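Ethylbenzene dehydrogenase alpha-subunit (Aromatoleum aromaticum, PDB 2IVF) belongs to the molybdopterin oxidoreductases and holds a molybdenum atom, two pterin-type guanine nucleotide cofactors and an iron/sulfur cluster in its interior. Local coordinates at residues Gly80-Pro88 with Ala190-Ile198; Ser197-Tyr208 with Asn487-Ser495. All coordinates share one frame; numbering follows the deposited sequence.

Contact 1. Residues Gly80-Pro88 with Ala190-Ile198; sequences GSHLNICWP and APHVHAGSI. With MD1 (phosphoric acid 4-(2-amino-4-oxo-3,4,5,6,-tetrahydro-pteridin-6-yl)-2-hydroxy-3,4-dimercapto-but-3-en-yl ester guanylate ester), chain N; SF4 (iron/sulfur cluster), chain K; ACT (acetate ion), chain E.
One straight hydrogen bond ties the two loops together: the backbone N of Ile-85 donates to ND1 of His-194 at 3.0 Å, with an angle of 171° at the hydrogen and the N lying in the imidazole plane. The other ring nitrogen, NE2, donates to the phosphate oxygen O1B of MD1 at 2.8 Å. Histidine suits this place because one flat ring accepts on one nitrogen and donates on the other, so the two bonds fix its rotation and its tautomer together. His-192 repeats the pattern: its ND1 accepts from the N of the next residue, Val-193, while its NE2 donates to O of the acetate at 2.7 Å. NE2 also lies 3.5 Å from S12 of MD1, near the molybdenum atom.

Van der Waals packing accompanies these bonds. With CG1 anti to its carbonyl carbon (chi1 -60°), Ile-85 brings CG1 against ND1 of His-192, 3.6 Å away, and into apolar contact with CB of Val-193. Leu-83 lays its CB on the backbone of Gly-196, whose positive phi favours glycine and which stands at the N-cap of helix 197-210. Further backbone contact comes from CA of His-194, which directs a C-H toward O of Leu-83.

Of the two segments, it is 80-88 that supplies metal ligands. ND1 of His-82 binds FE3 of the cluster at 2.1 Å, and SG of Cys-86 binds FE4 at 2.3 Å; Cys-92 and Cys-127 also line this pocket. NE2 of His-82 is hydrogen-bonded to OH of Tyr-656, which helps to fix the ring's orientation. A cluster-binding loop packed on the loop that holds a pterin cofactor is the arrangement of the molybdopterin oxidoreductase fold, here with a histidine among the cluster ligands.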
loop_
_atom_site.group_PDB
_atom_site.type_symbol
_atom_site.label_atom_id
_atom_site.label_comp_id
_atom_site.label_asym_id
_atom_site.label_seq_id
_atom_site.Cartn_x
_atom_site.Cartn_y
_atom_site.Cartn_z
ATOM N N GLY A 80 8.708 -5.647 16.293
ATOM C CA GLY A 80 7.897 -6.296 15.294
ATOM C C GLY A 80 8.199 -5.813 13.895
ATOM O O GLY A 80 8.848 -4.804 13.675
ATOM N N SER A 81 7.750 -6.623 12.956
ATOM C CA SER A 81 7.740 -6.308 11.550
ATOM C C SER A 81 6.665 -7.204 10.920
ATOM O O SER A 81 5.924 -7.900 11.649
ATOM C CB SER A 81 9.110 -6.512 10.882
ATOM O OG SER A 81 9.150 -5.824 9.652
ATOM N N HIS A 82 6.556 -7.160 9.594
ATOM C CA HIS A 82 5.505 -7.860 8.838
ATOM C C HIS A 82 6.138 -8.838 7.836
ATOM O O HIS A 82 7.113 -8.502 7.200
ATOM C CB HIS A 82 4.624 -6.778 8.205
ATOM C CG HIS A 82 4.386 -5.619 9.134
ATOM N ND1 HIS A 82 4.974 -4.373 8.975
ATOM C CD2 HIS A 82 3.743 -5.575 10.323
ATOM C CE1 HIS A 82 4.665 -3.607 10.006
ATOM N NE2 HIS A 82 3.893 -4.303 10.826
ATOM N N LEU A 83 5.612 -10.061 7.745
ATOM C CA LEU A 83 6.249 -11.093 6.940
ATOM C C LEU A 83 5.661 -11.163 5.535
ATOM O O LEU A 83 6.266 -11.761 4.663
ATOM C CB LEU A 83 6.165 -12.432 7.654
ATOM C CG LEU A 83 6.971 -12.523 8.963
ATOM C CD1 LEU A 83 8.307 -11.773 8.933
ATOM C CD2 LEU A 83 6.148 -12.002 10.111
ATOM N N ASN A 84 4.519 -10.501 5.329
ATOM C CA ASN A 84 3.951 -10.266 4.002
ATOM C C ASN A 84 5.021 -9.797 3.068
ATOM O O ASN A 84 5.861 -9.042 3.429
ATOM C CB ASN A 84 2.692 -9.351 4.001
ATOM C CG ASN A 84 2.868 -7.993 4.663
ATOM O OD1 ASN A 84 1.878 -7.410 5.173
ATOM N ND2 ASN A 84 4.104 -7.450 4.662
ATOM N N ILE A 85 5.044 -10.349 1.867
ATOM C CA ILE A 85 6.083 -9.961 0.938
ATOM C C ILE A 85 5.750 -8.658 0.212
ATOM O O ILE A 85 5.284 -8.629 -0.917
ATOM C CB ILE A 85 6.484 -11.112 -0.027
ATOM C CG1 ILE A 85 6.993 -12.313 0.780
ATOM C CG2 ILE A 85 7.583 -10.628 -0.976
ATOM C CD1 ILE A 85 8.193 -11.974 1.786
ATOM N N CYS A 86 5.974 -7.541 0.904
ATOM C CA CYS A 86 6.319 -6.330 0.203
ATOM C C CYS A 86 7.641 -6.615 -0.478
ATOM O O CYS A 86 8.398 -7.462 -0.012
ATOM C CB CYS A 86 6.403 -5.152 1.174
ATOM S SG CYS A 86 7.150 -5.617 2.794
ATOM N N TRP A 87 7.927 -5.894 -1.566
ATOM C CA TRP A 87 9.121 -6.075 -2.338
ATOM C C TRP A 87 9.547 -4.744 -2.949
ATOM O O TRP A 87 8.726 -4.010 -3.522
ATOM C CB TRP A 87 8.953 -7.106 -3.471
ATOM C CG TRP A 87 10.288 -7.578 -3.883
ATOM C CD1 TRP A 87 11.040 -7.097 -4.911
ATOM C CD2 TRP A 87 11.090 -8.542 -3.214
ATOM N NE1 TRP A 87 12.252 -7.730 -4.940
ATOM C CE2 TRP A 87 12.303 -8.637 -3.920
ATOM C CE3 TRP A 87 10.881 -9.380 -2.122
ATOM C CZ2 TRP A 87 13.324 -9.535 -3.567
ATOM C CZ3 TRP A 87 11.913 -10.233 -1.724
ATOM C CH2 TRP A 87 13.113 -10.340 -2.482
ATOM N N PRO A 88 10.840 -4.430 -2.834
ATOM C CA PRO A 88 11.820 -5.083 -1.963
ATOM C C PRO A 88 11.234 -5.183 -0.574
ATOM O O PRO A 88 10.519 -4.275 -0.161
ATOM C CB PRO A 88 12.990 -4.125 -2.010
ATOM C CG PRO A 88 12.946 -3.553 -3.356
ATOM C CD PRO A 88 11.466 -3.356 -3.639
ATOM N N ALA A 190 2.742 -23.450 -4.950
ATOM C CA ALA A 190 3.380 -22.145 -5.083
ATOM C C ALA A 190 3.187 -21.285 -3.814
ATOM O O ALA A 190 2.768 -20.127 -3.899
ATOM C CB ALA A 190 2.851 -21.380 -6.399
ATOM N N PRO A 191 3.548 -21.823 -2.621
ATOM C CA PRO A 191 3.362 -20.965 -1.446
ATOM C C PRO A 191 4.324 -19.802 -1.477
ATOM O O PRO A 191 5.505 -19.983 -1.845
ATOM C CB PRO A 191 3.730 -21.894 -0.265
ATOM C CG PRO A 191 4.645 -22.864 -0.854
ATOM C CD PRO A 191 4.167 -23.095 -2.259
ATOM N N HIS A 192 3.834 -18.616 -1.086
ATOM C CA HIS A 192 4.695 -17.466 -0.920
ATOM C C HIS A 192 5.224 -17.429 0.509
ATOM O O HIS A 192 5.072 -18.405 1.243
ATOM C CB HIS A 192 3.971 -16.171 -1.325
ATOM C CG HIS A 192 4.855 -15.197 -2.030
ATOM N ND1 HIS A 192 6.130 -14.904 -1.586
ATOM C CD2 HIS A 192 4.643 -14.407 -3.119
ATOM C CE1 HIS A 192 6.687 -14.027 -2.409
ATOM N NE2 HIS A 192 5.802 -13.694 -3.334
ATOM N N VAL A 193 5.893 -16.355 0.898
ATOM C CA VAL A 193 6.586 -16.294 2.159
ATOM C C VAL A 193 5.800 -15.422 3.143
ATOM O O VAL A 193 6.286 -15.123 4.232
ATOM C CB VAL A 193 8.054 -15.820 1.960
ATOM C CG1 VAL A 193 8.898 -15.981 3.250
ATOM C CG2 VAL A 193 8.675 -16.605 0.805
ATOM N N HIS A 194 4.575 -15.051 2.787
ATOM C CA HIS A 194 3.866 -14.049 3.581
ATOM C C HIS A 194 3.658 -14.507 5.009
ATOM O O HIS A 194 3.549 -13.684 5.903
ATOM C CB HIS A 194 2.491 -13.752 3.033
ATOM C CG HIS A 194 2.459 -13.542 1.564
ATOM N ND1 HIS A 194 3.191 -12.556 0.939
ATOM C CD2 HIS A 194 1.778 -14.188 0.595
ATOM C CE1 HIS A 194 2.965 -12.615 -0.363
ATOM N NE2 HIS A 194 2.094 -13.585 -0.598
ATOM N N ALA A 195 3.483 -15.814 5.189
ATOM C CA ALA A 195 3.188 -16.417 6.490
ATOM C C ALA A 195 4.454 -16.456 7.315
ATOM O O ALA A 195 4.407 -16.791 8.488
ATOM C CB ALA A 195 2.656 -17.844 6.301
ATOM N N GLY A 196 5.585 -16.179 6.663
ATOM C CA GLY A 196 6.882 -16.204 7.315
ATOM C C GLY A 196 7.829 -17.189 6.652
ATOM O O GLY A 196 7.408 -18.181 6.092
ATOM N N SER A 197 9.108 -16.858 6.717
ATOM C CA SER A 197 10.194 -17.717 6.244
ATOM C C SER A 197 10.107 -19.090 6.866
ATOM O O SER A 197 10.402 -20.082 6.197
ATOM C CB SER A 197 11.564 -17.057 6.538
ATOM O OG SER A 197 11.755 -16.879 7.912
ATOM N N ILE A 198 9.670 -19.159 8.125
ATOM C CA ILE A 198 9.595 -20.411 8.835
ATOM C C ILE A 198 8.392 -21.193 8.319
ATOM O O ILE A 198 8.487 -22.366 8.080
ATOM C CB ILE A 198 9.492 -20.193 10.361
ATOM C CG1 ILE A 198 10.725 -19.451 10.927
ATOM C CG2 ILE A 198 9.297 -21.526 11.109
ATOM C CD1 ILE A 198 10.526 -18.889 12.336
HETATM P PB MD1 N . -0.623 -14.556 -3.170
HETATM O O3B MD1 N . -1.271 -13.408 -2.295
HETATM O O1B MD1 N . 0.644 -14.950 -2.502
HETATM O O2B MD1 N . -1.617 -15.545 -3.644
HETATM O O3A MD1 N . -0.221 -13.749 -4.475
HETATM C C10 MD1 N . 1.062 -13.105 -4.634
HETATM C C11 MD1 N . 0.922 -12.323 -5.930
HETATM O O11 MD1 N . 0.145 -11.140 -5.540
HETATM C C12 MD1 N . 2.272 -11.868 -6.416
HETATM S S12 MD1 N . 3.644 -11.861 -5.394
HETATM C C13 MD1 N . 2.441 -11.372 -7.684
HETATM S S13 MD1 N . 3.930 -10.804 -8.240
HETATM C C14 MD1 N . 1.342 -11.322 -8.675
HETATM N N15 MD1 N . 0.949 -10.055 -9.194
HETATM C C16 MD1 N . -0.142 -9.928 -10.013
HETATM C C15 MD1 N . -0.377 -8.684 -10.568
HETATM O O14 MD1 N . 0.385 -7.706 -10.343
HETATM N N17 MD1 N . -1.515 -8.594 -11.303
HETATM C C17 MD1 N . -2.333 -9.700 -11.536
HETATM N N16 MD1 N . -3.404 -9.500 -12.292
HETATM N N18 MD1 N . -2.045 -10.905 -11.018
HETATM C C20 MD1 N . -0.966 -11.025 -10.274
HETATM N N8 MD1 N . -0.642 -12.252 -9.790
HETATM C C7 MD1 N . 0.458 -12.523 -8.904
HETATM P PA MD1 N . -2.596 -13.331 -1.385
HETATM O O1A MD1 N . -2.326 -12.236 -0.405
HETATM O O2A MD1 N . -3.756 -13.161 -2.289
HETATM O "O5'" MD1 N . -2.717 -14.721 -0.645
HETATM C "C5'" MD1 N . -1.769 -14.971 0.386
HETATM C "C4'" MD1 N . -2.468 -15.419 1.603
HETATM O "O4'" MD1 N . -1.437 -15.467 2.582
HETATM C "C1'" MD1 N . -2.108 -15.202 3.815
HETATM N N9 MD1 N . -1.221 -14.795 4.913
HETATM C C4 MD1 N . -0.890 -15.599 5.913
HETATM N N3 MD1 N . -1.237 -16.890 6.133
HETATM C C2 MD1 N . -0.779 -17.531 7.208
HETATM N N2 MD1 N . -1.109 -18.831 7.431
HETATM N N1 MD1 N . -0.021 -16.819 8.117
HETATM C C6 MD1 N . 0.364 -15.510 7.956
HETATM O O6 MD1 N . 1.102 -14.990 8.794
HETATM C C5 MD1 N . -0.081 -14.863 6.793
HETATM N N7 MD1 N . 0.044 -13.637 6.297
HETATM C C8 MD1 N . -0.643 -13.614 5.151
HETATM C "C2'" MD1 N . -3.071 -14.064 3.493
HETATM O "O2'" MD1 N . -4.201 -13.986 4.396
HETATM C "C3'" MD1 N . -3.465 -14.336 2.033
HETATM O "O3'" MD1 N . -4.820 -14.841 1.919
HETATM FE FE1 SF4 K . 5.032 -1.986 5.144
HETATM FE FE2 SF4 K . 7.599 -2.246 5.991
HETATM FE FE3 SF4 K . 5.717 -3.820 7.030
HETATM FE FE4 SF4 K . 6.497 -4.166 4.422
HETATM S S1 SF4 K . 7.752 -4.576 6.260
HETATM S S2 SF4 K . 4.304 -4.125 5.276
HETATM S S3 SF4 K . 6.945 -1.993 3.868
HETATM S S4 SF4 K . 5.839 -1.532 7.271
HETATM C C ACT E . 7.812 -11.575 -4.935
HETATM O O ACT E . 6.625 -11.830 -5.063
HETATM O OXT ACT E . 8.096 -10.399 -5.304
HETATM C CH3 ACT E . 8.774 -12.590 -4.424
#

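Contact 2. Residues Ser197-Tyr208 with Asn487-Ser495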
loop_
_atom_site.group_PDB
_atom_site.type_symbol
_atom_site.label_atom_id
_atom_site.label_comp_id
_atom_site.label_asym_id
_atom_site.label_seq_id
_atom_site.Cartn_x
_atom_site.Cartn_y
_atom_site.Cartn_z
ATOM N N SER A 197 9.108 -16.858 6.717
ATOM C CA SER A 197 10.194 -17.717 6.244
ATOM C C SER A 197 10.107 -19.090 6.866
ATOM O O SER A 197 10.402 -20.082 6.197
ATOM C CB SER A 197 11.564 -17.057 6.538
ATOM O OG SER A 197 11.755 -16.879 7.912
ATOM N N ILE A 198 9.670 -19.159 8.125
ATOM C CA ILE A 198 9.595 -20.411 8.835
ATOM C C ILE A 198 8.392 -21.193 8.319
ATOM O O ILE A 198 8.487 -22.366 8.080
ATOM C CB ILE A 198 9.492 -20.193 10.361
ATOM C CG1 ILE A 198 10.725 -19.451 10.927
ATOM C CG2 ILE A 198 9.297 -21.526 11.109
ATOM C CD1 ILE A 198 10.526 -18.889 12.336
ATOM N N ALA A 199 7.278 -20.510 8.090
ATOM C CA ALA A 199 6.117 -21.150 7.447
ATOM C C ALA A 199 6.446 -21.645 6.035
ATOM O O ALA A 199 6.033 -22.710 5.646
ATOM C CB ALA A 199 4.974 -20.150 7.395
ATOM N N TRP A 200 7.210 -20.866 5.270
ATOM C CA TRP A 200 7.647 -21.298 3.923
ATOM C C TRP A 200 8.545 -22.546 4.043
ATOM O O TRP A 200 8.319 -23.596 3.379
ATOM C CB TRP A 200 8.358 -20.157 3.149
ATOM C CG TRP A 200 8.523 -20.570 1.727
ATOM C CD1 TRP A 200 7.661 -20.344 0.697
ATOM C CD2 TRP A 200 9.540 -21.431 1.210
ATOM N NE1 TRP A 200 8.122 -20.939 -0.447
ATOM C CE2 TRP A 200 9.273 -21.612 -0.159
ATOM C CE3 TRP A 200 10.704 -21.972 1.749
ATOM C CZ2 TRP A 200 10.092 -22.365 -0.992
ATOM C CZ3 TRP A 200 11.514 -22.795 0.905
ATOM C CH2 TRP A 200 11.190 -22.950 -0.442
ATOM N N GLY A 201 9.564 -22.428 4.887
ATOM C CA GLY A 201 10.367 -23.579 5.278
ATOM C C GLY A 201 9.556 -24.788 5.662
ATOM O O GLY A 201 9.790 -25.877 5.165
ATOM N N ALA A 202 8.580 -24.611 6.545
ATOM C CA ALA A 202 7.713 -25.736 6.955
ATOM C C ALA A 202 7.029 -26.422 5.760
ATOM O O ALA A 202 7.109 -27.639 5.596
ATOM C CB ALA A 202 6.677 -25.223 7.926
ATOM N N GLY A 203 6.385 -25.626 4.909
ATOM C CA GLY A 203 5.597 -26.153 3.787
ATOM C C GLY A 203 6.496 -26.868 2.797
ATOM O O GLY A 203 6.187 -27.957 2.316
ATOM N N PHE A 204 7.638 -26.257 2.519
ATOM C CA PHE A 204 8.614 -26.872 1.620
ATOM C C PHE A 204 9.205 -28.156 2.196
ATOM O O PHE A 204 9.334 -29.180 1.503
ATOM C CB PHE A 204 9.706 -25.860 1.310
ATOM C CG PHE A 204 10.861 -26.425 0.548
ATOM C CD1 PHE A 204 10.664 -27.134 -0.634
ATOM C CD2 PHE A 204 12.153 -26.234 1.004
ATOM C CE1 PHE A 204 11.729 -27.656 -1.343
ATOM C CE2 PHE A 204 13.243 -26.774 0.291
ATOM C CZ PHE A 204 13.016 -27.499 -0.872
ATOM N N ARG A 205 9.536 -28.109 3.485
ATOM C CA ARG A 205 10.112 -29.244 4.165
ATOM C C ARG A 205 9.105 -30.401 4.138
ATOM O O ARG A 205 9.444 -31.563 3.905
ATOM C CB ARG A 205 10.466 -28.829 5.590
ATOM C CG ARG A 205 11.204 -29.871 6.399
ATOM C CD ARG A 205 11.624 -29.267 7.746
ATOM N NE ARG A 205 12.376 -30.258 8.475
ATOM C CZ ARG A 205 13.656 -30.535 8.264
ATOM N NH1 ARG A 205 14.343 -29.884 7.355
ATOM N NH2 ARG A 205 14.231 -31.476 8.956
ATOM N N MET A 206 7.851 -30.081 4.432
ATOM C CA MET A 206 6.781 -31.077 4.384
ATOM C C MET A 206 6.666 -31.731 3.015
ATOM O O MET A 206 6.655 -32.944 2.896
ATOM C CB MET A 206 5.467 -30.400 4.768
ATOM C CG MET A 206 4.237 -31.295 4.753
ATOM S SD MET A 206 2.761 -30.277 4.536
ATOM C CE MET A 206 3.364 -28.921 3.553
ATOM N N THR A 207 6.600 -30.912 1.977
ATOM C CA THR A 207 6.418 -31.420 0.633
ATOM C C THR A 207 7.621 -32.243 0.229
ATOM O O THR A 207 7.503 -33.365 -0.249
ATOM C CB THR A 207 6.145 -30.263 -0.352
ATOM O OG1 THR A 207 5.092 -29.437 0.190
ATOM C CG2 THR A 207 5.755 -30.841 -1.738
ATOM N N TYR A 208 8.802 -31.718 0.509
ATOM C CA TYR A 208 10.041 -32.473 0.268
ATOM C C TYR A 208 10.099 -33.822 1.010
ATOM O O TYR A 208 10.473 -34.887 0.451
ATOM C CB TYR A 208 11.197 -31.574 0.672
ATOM C CG TYR A 208 12.535 -32.206 0.622
ATOM C CD1 TYR A 208 12.950 -32.942 -0.489
ATOM C CD2 TYR A 208 13.431 -32.041 1.680
ATOM C CE1 TYR A 208 14.214 -33.497 -0.528
ATOM C CE2 TYR A 208 14.683 -32.604 1.648
ATOM C CZ TYR A 208 15.073 -33.325 0.542
ATOM O OH TYR A 208 16.327 -33.884 0.514
ATOM N N ASN A 487 18.385 -19.166 4.908
ATOM C CA ASN A 487 17.666 -19.461 6.160
ATOM C C ASN A 487 16.455 -20.353 5.908
ATOM O O ASN A 487 16.182 -21.250 6.683
ATOM C CB ASN A 487 17.270 -18.187 6.927
ATOM C CG ASN A 487 16.434 -17.231 6.113
ATOM O OD1 ASN A 487 16.781 -16.903 4.988
ATOM N ND2 ASN A 487 15.307 -16.801 6.664
ATOM N N MET A 488 15.787 -20.133 4.780
ATOM C CA MET A 488 14.646 -20.941 4.391
ATOM C C MET A 488 15.054 -22.236 3.726
ATOM O O MET A 488 14.527 -23.318 4.085
ATOM C CB MET A 488 13.751 -20.142 3.466
ATOM C CG MET A 488 13.024 -19.094 4.191
ATOM S SD MET A 488 12.035 -18.131 3.066
ATOM C CE MET A 488 13.152 -16.807 2.614
ATOM N N VAL A 489 15.992 -22.195 2.777
ATOM C CA VAL A 489 16.256 -23.450 2.046
ATOM C C VAL A 489 17.017 -24.468 2.870
ATOM O O VAL A 489 16.743 -25.636 2.737
ATOM C CB VAL A 489 16.871 -23.263 0.641
ATOM C CG1 VAL A 489 16.123 -22.154 -0.131
ATOM C CG2 VAL A 489 18.324 -22.957 0.749
ATOM N N TYR A 490 17.947 -24.080 3.734
ATOM C CA TYR A 490 18.590 -25.083 4.621
ATOM C C TYR A 490 17.621 -25.629 5.671
ATOM O O TYR A 490 17.616 -26.844 5.982
ATOM C CB TYR A 490 19.837 -24.533 5.317
ATOM C CG TYR A 490 21.020 -24.352 4.412
ATOM C CD1 TYR A 490 21.918 -25.387 4.200
ATOM C CD2 TYR A 490 21.260 -23.145 3.787
ATOM C CE1 TYR A 490 23.014 -25.217 3.365
ATOM C CE2 TYR A 490 22.321 -22.973 2.946
ATOM C CZ TYR A 490 23.201 -23.986 2.748
ATOM O OH TYR A 490 24.279 -23.830 1.909
ATOM N N LEU A 491 16.798 -24.753 6.227
ATOM C CA LEU A 491 15.747 -25.204 7.125
ATOM C C LEU A 491 14.853 -26.213 6.409
ATOM O O LEU A 491 14.414 -27.188 6.999
ATOM C CB LEU A 491 14.931 -24.034 7.626
ATOM C CG LEU A 491 13.843 -24.377 8.622
ATOM C CD1 LEU A 491 14.448 -24.943 9.870
ATOM C CD2 LEU A 491 13.018 -23.115 8.936
ATOM N N GLY A 492 14.626 -25.983 5.131
ATOM C CA GLY A 492 13.783 -26.827 4.350
ATOM C C GLY A 492 14.324 -28.201 4.051
ATOM O O GLY A 492 13.537 -29.132 3.885
ATOM N N VAL A 493 15.652 -28.353 3.989
ATOM C CA VAL A 493 16.235 -29.642 3.550
ATOM C C VAL A 493 17.131 -30.349 4.518
ATOM O O VAL A 493 17.328 -31.553 4.375
ATOM C CB VAL A 493 16.985 -29.528 2.206
ATOM C CG1 VAL A 493 15.997 -29.017 1.113
ATOM C CG2 VAL A 493 18.200 -28.616 2.314
ATOM N N MET A 494 17.669 -29.673 5.524
ATOM C CA MET A 494 18.642 -30.345 6.349
ATOM C C MET A 494 18.001 -31.432 7.176
ATOM O O MET A 494 16.861 -31.302 7.602
ATOM C CB MET A 494 19.344 -29.360 7.255
ATOM C CG MET A 494 20.297 -28.473 6.498
ATOM S SD MET A 494 21.270 -27.379 7.582
ATOM C CE MET A 494 20.001 -26.503 8.509
ATOM N N SER A 495 18.756 -32.477 7.424
ATOM C CA SER A 495 18.302 -33.554 8.261
ATOM C C SER A 495 18.630 -33.323 9.740
ATOM O O SER A 495 18.070 -33.983 10.600
ATOM C CB SER A 495 18.870 -34.879 7.770
ATOM O OG SER A 495 20.266 -34.888 7.892
HETATM O O HOH W 1 18.710 -33.158 1.684
#
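Two helices pack here in the interior of the molybdopterin oxidoreductase fold, running in roughly the same direction at -35° with their axes 8.1 Å apart. Glycines permit such closeness: CA of Gly-492 rests 3.8 Å from CD2 of Phe-204, where a beta carbon would clash, and Gly-201 also lacks a side chain on the side facing the other helix.

At the N-terminal end, Met-488 lays its CG on CB of Ser-197, a snug 3.4 Å, and its chain, extended through chi2, sets SD beside the indole of Trp-200 in an oblique Met-aromatic contact, 5.1 Å from the centroid of the five-membered ring. OG of Ser-197 is bonded to Glu-660. Farther along, CG1 of Val-493 sits between CE2 of Phe-204, at 3.6 Å, and CE2 of Tyr-208.

Polar contacts gather just past the end of helix 486-493, where Arg-205 binds the carbonyl of Met-494, the first residue beyond the helix. Extended from CG to NE, Arg-205 grips this O end-on with NH1 (2.9 Å) and NH2 (3.0 Å), the oxygen lying in the guanidinium plane. NH1 also makes a weak bond to O of Leu-491, while NE and NH2 reach the carbonyls of Phe-727 and Lys-726. O of Gly-492 is buried without a hydrogen-bond partner, 3.4 Å from CA of Arg-205.

From the N terminus, the chain first passes through the loop after strand 76-80; contact 1 closes when 190-198, which follows strand 186-188, returns to that loop about a hundred residues later. Helix 197-210 then starts, and contact 2 closes a longer excursion of 278 residues when helix 486-493 comes back beside it. The two loops therefore run in series, neither nested nor crossed, and share Ser-197 and Ile-198 at the start of the helix. The contacts also touch directly: CG1 of Val-193 lies 3.8 Å from SD of Met-488. Together they connect the cluster loop, the cofactor-binding loop and the helix pair.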